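Local structure of F1 capsule-anchoring protein (Yersinia pestis, 3FCG) at residues A[26-31]-A[38-43]; A[30-35]-A[63-68]. The protein serves as the outer-membrane usher through which Caf1 fibres are secreted, its middle domain resembling a Caf1 subunit and being crucial for that secretion. All blocks are in the same frame, centred on the assembly; numbering follows the deposited sequence.

Interaction 1 of 2, residues A[26-31]-A[38-43]; sequences QARVEV and VSNELV
Arg28 starts with CG anti to its backbone N (chi1 170°) and turns at NE (chi3 78°), while Asn40 on the facing strand leans its amide inward; Arg28 NH1 donates to Asn40 OD1 at 3.0 Å. This is the beta hairpin of strands 27-32 and 37-43, which run antiparallel. The guanidinium and amide planes lie 35° apart, and the bond is somewhat bent at the hydrogen. OD1 also rests against the CG and CD methylenes of Arg28. The aliphatic part of Glu30 runs beside Asn40 in the same direction, its OE1 being hydrogen-bonded to His67 of the next strand.

In the middle of the hairpin, Val29 and Glu41 trade two backbone hydrogen bonds. Towards the turn the pairing becomes a classic beta bulge, in which Val38 and Ser39 together sit opposite the single residue Val31, whose O takes a bond from Val38 N at 2.8 Å and a weak one from Ser39 N. Across from the Arg28-Asn40 face, Val29 and Val31 are buried and pack on Leu50 of strand 46-50. On that same face the methyls Val29 CG2 and Val43 CG2 meet at 3.7 Å.

Interaction 2 of 2, residues A[30-35]-A[63-68]; sequences EVLRDG and KVIIHE
Glu30 and Leu32 pair with Ile65 and Lys63 as antiparallel hydrogen-bonded pairs, each exchanging two N-H...O=C bonds, with the short strand axes 4.7 Å apart at their closest and 159° between their directions. The bond from Leu32 N to Lys63 O, 2.7 Å, is nearly straight at the hydrogen.

The side-chain feature is a His-carboxylate hydrogen bond. Glu30 reaches out fully extended (chi2 -178° for CD), and its OE1 accepts from His67 NE2 at 3.0 Å. The carboxylate oxygen lies close to the plane of the imidazole, at its edge, whereas NE2 approaches the carboxylate from the anti side, somewhat out of its plane; the two groups are turned 38° against each other. Ile65, two residues before His67, lays CG2 on one face of the ring, towards its rim. Ile65 CD1 touches Leu32 CD1 at 3.6 Å and lies beside Glu30 OE1, giving the carboxylate an apolar flank. Leu32 CB also meets Lys63 CB at 3.8 Å, after which the lysine bends at CD and its NZ hydrogen-bonds Thr77 OG1 on strand 73-80.

On the reverse face Val31 and Val64 stand side by side, with Val31 CG2 facing Val64 CG2 at 4.2 Å. Strand 60-67 is flanked on its far edge by strand 73-80, with backbone hydrogen bonds of Val64 with Phe76 and Ile66 with Gln74, while Val31 packs on Leu50 and Ile66 on Phe48 of strand 46-50.

In the fold
Strand 27-32 is the common element: interaction 1 holds its edge towards strand 37-43, interaction 2 its edge towards strand 60-67, so three neighbouring strands of the four-stranded sheet are joined. Glu30 and Val31 take part in both, and Arg28 O, 2.9 Å from His67 N, probably adds a hydrogen bond between them. Each contact is partly buried. Val29, Val31 and Val64 are buried on one face, where Val29 CG1 meets Val64 CG1, whereas the Arg28-Asn40 and Glu30-His67 bonds lie on the opposite, more exposed face, among Leu32, Ile65 and Leu42. There the chemistry differs: an arginine-amide bond in 26-31/38-43, a histidine-carboxylate bond flanked by isoleucine in 30-35/63-68.

Interaction 1 of 2, residues A[26-31]-A[38-43]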
loop_
_atom_site.group_PDB
_atom_site.type_symbol
_atom_site.label_atom_id
_atom_site.label_comp_id
_atom_site.label_asym_id
_atom_site.label_seq_id
_atom_site.Cartn_x
_atom_site.Cartn_y
_atom_site.Cartn_z
ATOM N N GLN A 26 -5.672 -12.880 19.126
ATOM C CA GLN A 26 -5.972 -12.739 17.706
ATOM C C GLN A 26 -7.369 -12.134 17.593
ATOM O O GLN A 26 -8.341 -12.692 18.109
ATOM C CB GLN A 26 -5.841 -14.071 16.953
ATOM C CG GLN A 26 -6.678 -15.234 17.480
ATOM C CD GLN A 26 -6.330 -16.562 16.816
ATOM O OE1 GLN A 26 -5.493 -16.622 15.912
ATOM N NE2 GLN A 26 -6.972 -17.633 17.270
ATOM N N ALA A 27 -7.456 -10.977 16.939
ATOM C CA ALA A 27 -8.640 -10.133 17.049
ATOM C C ALA A 27 -9.199 -9.621 15.722
ATOM O O ALA A 27 -8.623 -9.847 14.655
ATOM C CB ALA A 27 -8.343 -8.964 17.985
ATOM N N ARG A 28 -10.342 -8.942 15.816
ATOM C CA ARG A 28 -10.953 -8.236 14.698
ATOM C C ARG A 28 -10.821 -6.738 14.934
ATOM O O ARG A 28 -11.348 -6.212 15.918
ATOM C CB ARG A 28 -12.430 -8.617 14.569
ATOM C CG ARG A 28 -13.216 -7.763 13.581
ATOM C CD ARG A 28 -14.618 -8.301 13.377
ATOM N NE ARG A 28 -15.531 -7.965 14.467
ATOM C CZ ARG A 28 -16.393 -6.951 14.448
ATOM N NH1 ARG A 28 -16.472 -6.148 13.394
ATOM N NH2 ARG A 28 -17.183 -6.738 15.489
ATOM N N VAL A 29 -10.118 -6.056 14.035
ATOM C CA VAL A 29 -9.939 -4.609 14.151
ATOM C C VAL A 29 -10.907 -3.865 13.234
ATOM O O VAL A 29 -10.828 -3.965 12.009
ATOM C CB VAL A 29 -8.483 -4.168 13.870
ATOM C CG1 VAL A 29 -8.297 -2.707 14.244
ATOM C CG2 VAL A 29 -7.501 -5.027 14.652
ATOM N N GLU A 30 -11.819 -3.123 13.852
ATOM C CA GLU A 30 -12.827 -2.355 13.135
ATOM C C GLU A 30 -12.470 -0.871 13.149
ATOM O O GLU A 30 -12.055 -0.335 14.181
ATOM C CB GLU A 30 -14.199 -2.578 13.774
ATOM C CG GLU A 30 -15.366 -1.947 13.026
ATOM C CD GLU A 30 -16.696 -2.161 13.724
ATOM O OE1 GLU A 30 -16.699 -2.565 14.906
ATOM O OE2 GLU A 30 -17.745 -1.925 13.089
ATOM N N VAL A 31 -12.628 -0.217 12.000
ATOM C CA VAL A 31 -12.380 1.218 11.884
ATOM C C VAL A 31 -13.671 1.945 11.515
ATOM O O VAL A 31 -14.262 1.696 10.462
ATOM C CB VAL A 31 -11.247 1.538 10.869
ATOM C CG1 VAL A 31 -11.074 3.038 10.697
ATOM C CG2 VAL A 31 -9.929 0.911 11.312
ATOM N N VAL A 38 -15.762 1.360 8.121
ATOM C CA VAL A 38 -15.067 1.455 6.835
ATOM C C VAL A 38 -14.070 0.304 6.624
ATOM O O VAL A 38 -13.999 -0.269 5.535
ATOM C CB VAL A 38 -14.427 2.867 6.613
ATOM C CG1 VAL A 38 -13.324 3.162 7.628
ATOM C CG2 VAL A 38 -13.918 3.018 5.178
ATOM N N SER A 39 -13.312 -0.024 7.667
ATOM C CA SER A 39 -12.407 -1.169 7.638
ATOM C C SER A 39 -12.898 -2.263 8.573
ATOM O O SER A 39 -13.627 -1.997 9.532
ATOM C CB SER A 39 -10.983 -0.760 8.018
ATOM O OG SER A 39 -10.290 -0.211 6.912
ATOM N N ASN A 40 -12.495 -3.495 8.273
ATOM C CA ASN A 40 -12.795 -4.656 9.097
ATOM C C ASN A 40 -11.830 -5.777 8.716
ATOM O O ASN A 40 -11.969 -6.396 7.656
ATOM C CB ASN A 40 -14.253 -5.093 8.913
ATOM C CG ASN A 40 -15.026 -5.124 10.221
ATOM O OD1 ASN A 40 -14.486 -5.473 11.271
ATOM N ND2 ASN A 40 -16.302 -4.761 10.160
ATOM N N GLU A 41 -10.840 -6.014 9.573
ATOM C CA GLU A 41 -9.769 -6.959 9.273
ATOM C C GLU A 41 -9.450 -7.855 10.463
ATOM O O GLU A 41 -9.212 -7.374 11.573
ATOM C CB GLU A 41 -8.513 -6.205 8.822
ATOM C CG GLU A 41 -7.408 -7.094 8.260
ATOM C CD GLU A 41 -6.206 -6.308 7.756
ATOM O OE1 GLU A 41 -6.397 -5.249 7.119
ATOM O OE2 GLU A 41 -5.064 -6.760 7.989
ATOM N N LEU A 42 -9.455 -9.164 10.220
ATOM C CA LEU A 42 -9.048 -10.145 11.220
ATOM C C LEU A 42 -7.533 -10.285 11.166
ATOM O O LEU A 42 -6.956 -10.467 10.089
ATOM C CB LEU A 42 -9.727 -11.494 10.965
ATOM C CG LEU A 42 -11.256 -11.565 11.058
ATOM C CD1 LEU A 42 -11.792 -12.696 10.199
ATOM C CD2 LEU A 42 -11.727 -11.719 12.499
ATOM N N VAL A 43 -6.893 -10.188 12.328
ATOM C CA VAL A 43 -5.429 -10.172 12.413
ATOM C C VAL A 43 -4.885 -11.163 13.448
ATOM O O VAL A 43 -5.575 -11.484 14.419
ATOM C CB VAL A 43 -4.884 -8.746 12.738
ATOM C CG1 VAL A 43 -5.037 -7.818 11.538
ATOM C CG2 VAL A 43 -5.562 -8.165 13.977
#

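Interaction 2 of 2, residues A[30-35]-A[63-68]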
loop_
_atom_site.group_PDB
_atom_site.type_symbol
_atom_site.label_atom_id
_atom_site.label_comp_id
_atom_site.label_asym_id
_atom_site.label_seq_id
_atom_site.Cartn_x
_atom_site.Cartn_y
_atom_site.Cartn_z
ATOM N N GLU A 30 -11.819 -3.123 13.852
ATOM C CA GLU A 30 -12.827 -2.355 13.135
ATOM C C GLU A 30 -12.470 -0.871 13.149
ATOM O O GLU A 30 -12.055 -0.335 14.181
ATOM C CB GLU A 30 -14.199 -2.578 13.774
ATOM C CG GLU A 30 -15.366 -1.947 13.026
ATOM C CD GLU A 30 -16.696 -2.161 13.724
ATOM O OE1 GLU A 30 -16.699 -2.565 14.906
ATOM O OE2 GLU A 30 -17.745 -1.925 13.089
ATOM N N VAL A 31 -12.628 -0.217 12.000
ATOM C CA VAL A 31 -12.380 1.218 11.884
ATOM C C VAL A 31 -13.671 1.945 11.515
ATOM O O VAL A 31 -14.262 1.696 10.462
ATOM C CB VAL A 31 -11.247 1.538 10.869
ATOM C CG1 VAL A 31 -11.074 3.038 10.697
ATOM C CG2 VAL A 31 -9.929 0.911 11.312
ATOM N N LEU A 32 -14.107 2.833 12.405
ATOM C CA LEU A 32 -15.317 3.624 12.208
ATOM C C LEU A 32 -14.967 5.070 11.888
ATOM O O LEU A 32 -13.958 5.590 12.367
ATOM C CB LEU A 32 -16.189 3.590 13.465
ATOM C CG LEU A 32 -16.797 2.274 13.943
ATOM C CD1 LEU A 32 -17.106 2.381 15.416
ATOM C CD2 LEU A 32 -18.053 1.934 13.164
ATOM N N ARG A 33 -15.807 5.717 11.085
ATOM C CA ARG A 33 -15.610 7.126 10.755
ATOM C C ARG A 33 -16.603 7.994 11.533
ATOM O O ARG A 33 -16.318 8.408 12.661
ATOM C CB ARG A 33 -15.731 7.351 9.247
ATOM C CG ARG A 33 -14.936 8.537 8.732
ATOM C CD ARG A 33 -15.227 8.765 7.263
ATOM N NE ARG A 33 -14.167 9.520 6.602
ATOM C CZ ARG A 33 -14.036 9.634 5.282
ATOM N NH1 ARG A 33 -14.896 9.033 4.464
ATOM N NH2 ARG A 33 -13.032 10.340 4.776
ATOM N N ASP A 34 -17.759 8.261 10.929
ATOM C CA ASP A 34 -18.847 8.956 11.606
ATOM C C ASP A 34 -19.969 7.957 11.870
ATOM O O ASP A 34 -21.071 8.077 11.325
ATOM C CB ASP A 34 -19.342 10.139 10.765
ATOM C CG ASP A 34 -18.307 11.248 10.650
ATOM O OD1 ASP A 34 -17.963 11.860 11.688
ATOM O OD2 ASP A 34 -17.839 11.511 9.518
ATOM N N GLY A 35 -19.665 6.961 12.702
ATOM C CA GLY A 35 -20.584 5.856 12.977
ATOM C C GLY A 35 -20.492 4.746 11.944
ATOM O O GLY A 35 -20.884 3.608 12.208
ATOM N N LYS A 63 -12.591 5.999 14.732
ATOM C CA LYS A 63 -12.800 5.195 15.932
ATOM C C LYS A 63 -12.319 3.776 15.658
ATOM O O LYS A 63 -12.760 3.136 14.703
ATOM C CB LYS A 63 -14.275 5.194 16.348
ATOM C CG LYS A 63 -14.876 6.575 16.603
ATOM C CD LYS A 63 -14.488 7.118 17.968
ATOM C CE LYS A 63 -15.206 8.424 18.266
ATOM N NZ LYS A 63 -14.922 8.899 19.650
ATOM N N VAL A 64 -11.400 3.294 16.489
ATOM C CA VAL A 64 -10.813 1.970 16.297
ATOM C C VAL A 64 -11.168 1.047 17.461
ATOM O O VAL A 64 -10.766 1.287 18.603
ATOM C CB VAL A 64 -9.273 2.044 16.104
ATOM C CG1 VAL A 64 -8.677 0.652 15.965
ATOM C CG2 VAL A 64 -8.925 2.881 14.882
ATOM N N ILE A 65 -11.935 0.002 17.162
ATOM C CA ILE A 65 -12.295 -1.007 18.156
ATOM C C ILE A 65 -11.527 -2.286 17.877
ATOM O O ILE A 65 -11.573 -2.816 16.764
ATOM C CB ILE A 65 -13.810 -1.336 18.153
ATOM C CG1 ILE A 65 -14.653 -0.062 18.048
ATOM C CG2 ILE A 65 -14.184 -2.146 19.399
ATOM C CD1 ILE A 65 -16.076 -0.310 17.593
ATOM N N ILE A 66 -10.815 -2.773 18.888
ATOM C CA ILE A 66 -10.136 -4.058 18.789
ATOM C C ILE A 66 -10.949 -5.117 19.534
ATOM O O ILE A 66 -10.862 -5.234 20.757
ATOM C CB ILE A 66 -8.675 -3.991 19.303
ATOM C CG1 ILE A 66 -7.917 -2.847 18.618
ATOM C CG2 ILE A 66 -7.963 -5.321 19.057
ATOM C CD1 ILE A 66 -6.568 -2.515 19.238
ATOM N N HIS A 67 -11.758 -5.862 18.781
ATOM C CA HIS A 67 -12.567 -6.956 19.326
ATOM C C HIS A 67 -11.683 -8.171 19.578
ATOM O O HIS A 67 -11.324 -8.885 18.639
ATOM C CB HIS A 67 -13.689 -7.347 18.360
ATOM C CG HIS A 67 -14.519 -6.196 17.887
ATOM N ND1 HIS A 67 -15.697 -5.827 18.500
ATOM C CD2 HIS A 67 -14.348 -5.340 16.852
ATOM C CE1 HIS A 67 -16.212 -4.789 17.867
ATOM N NE2 HIS A 67 -15.415 -4.475 16.862
ATOM N N GLU A 68 -11.336 -8.402 20.841
ATOM C CA GLU A 68 -10.462 -9.516 21.209
ATOM C C GLU A 68 -11.248 -10.828 21.328
ATOM O O GLU A 68 -12.483 -10.818 21.385
ATOM C CB GLU A 68 -9.709 -9.206 22.510
ATOM C CG GLU A 68 -8.894 -7.903 22.496
ATOM C CD GLU A 68 -7.559 -8.015 21.762
ATOM O OE1 GLU A 68 -6.815 -7.011 21.737
ATOM O OE2 GLU A 68 -7.241 -9.093 21.216
#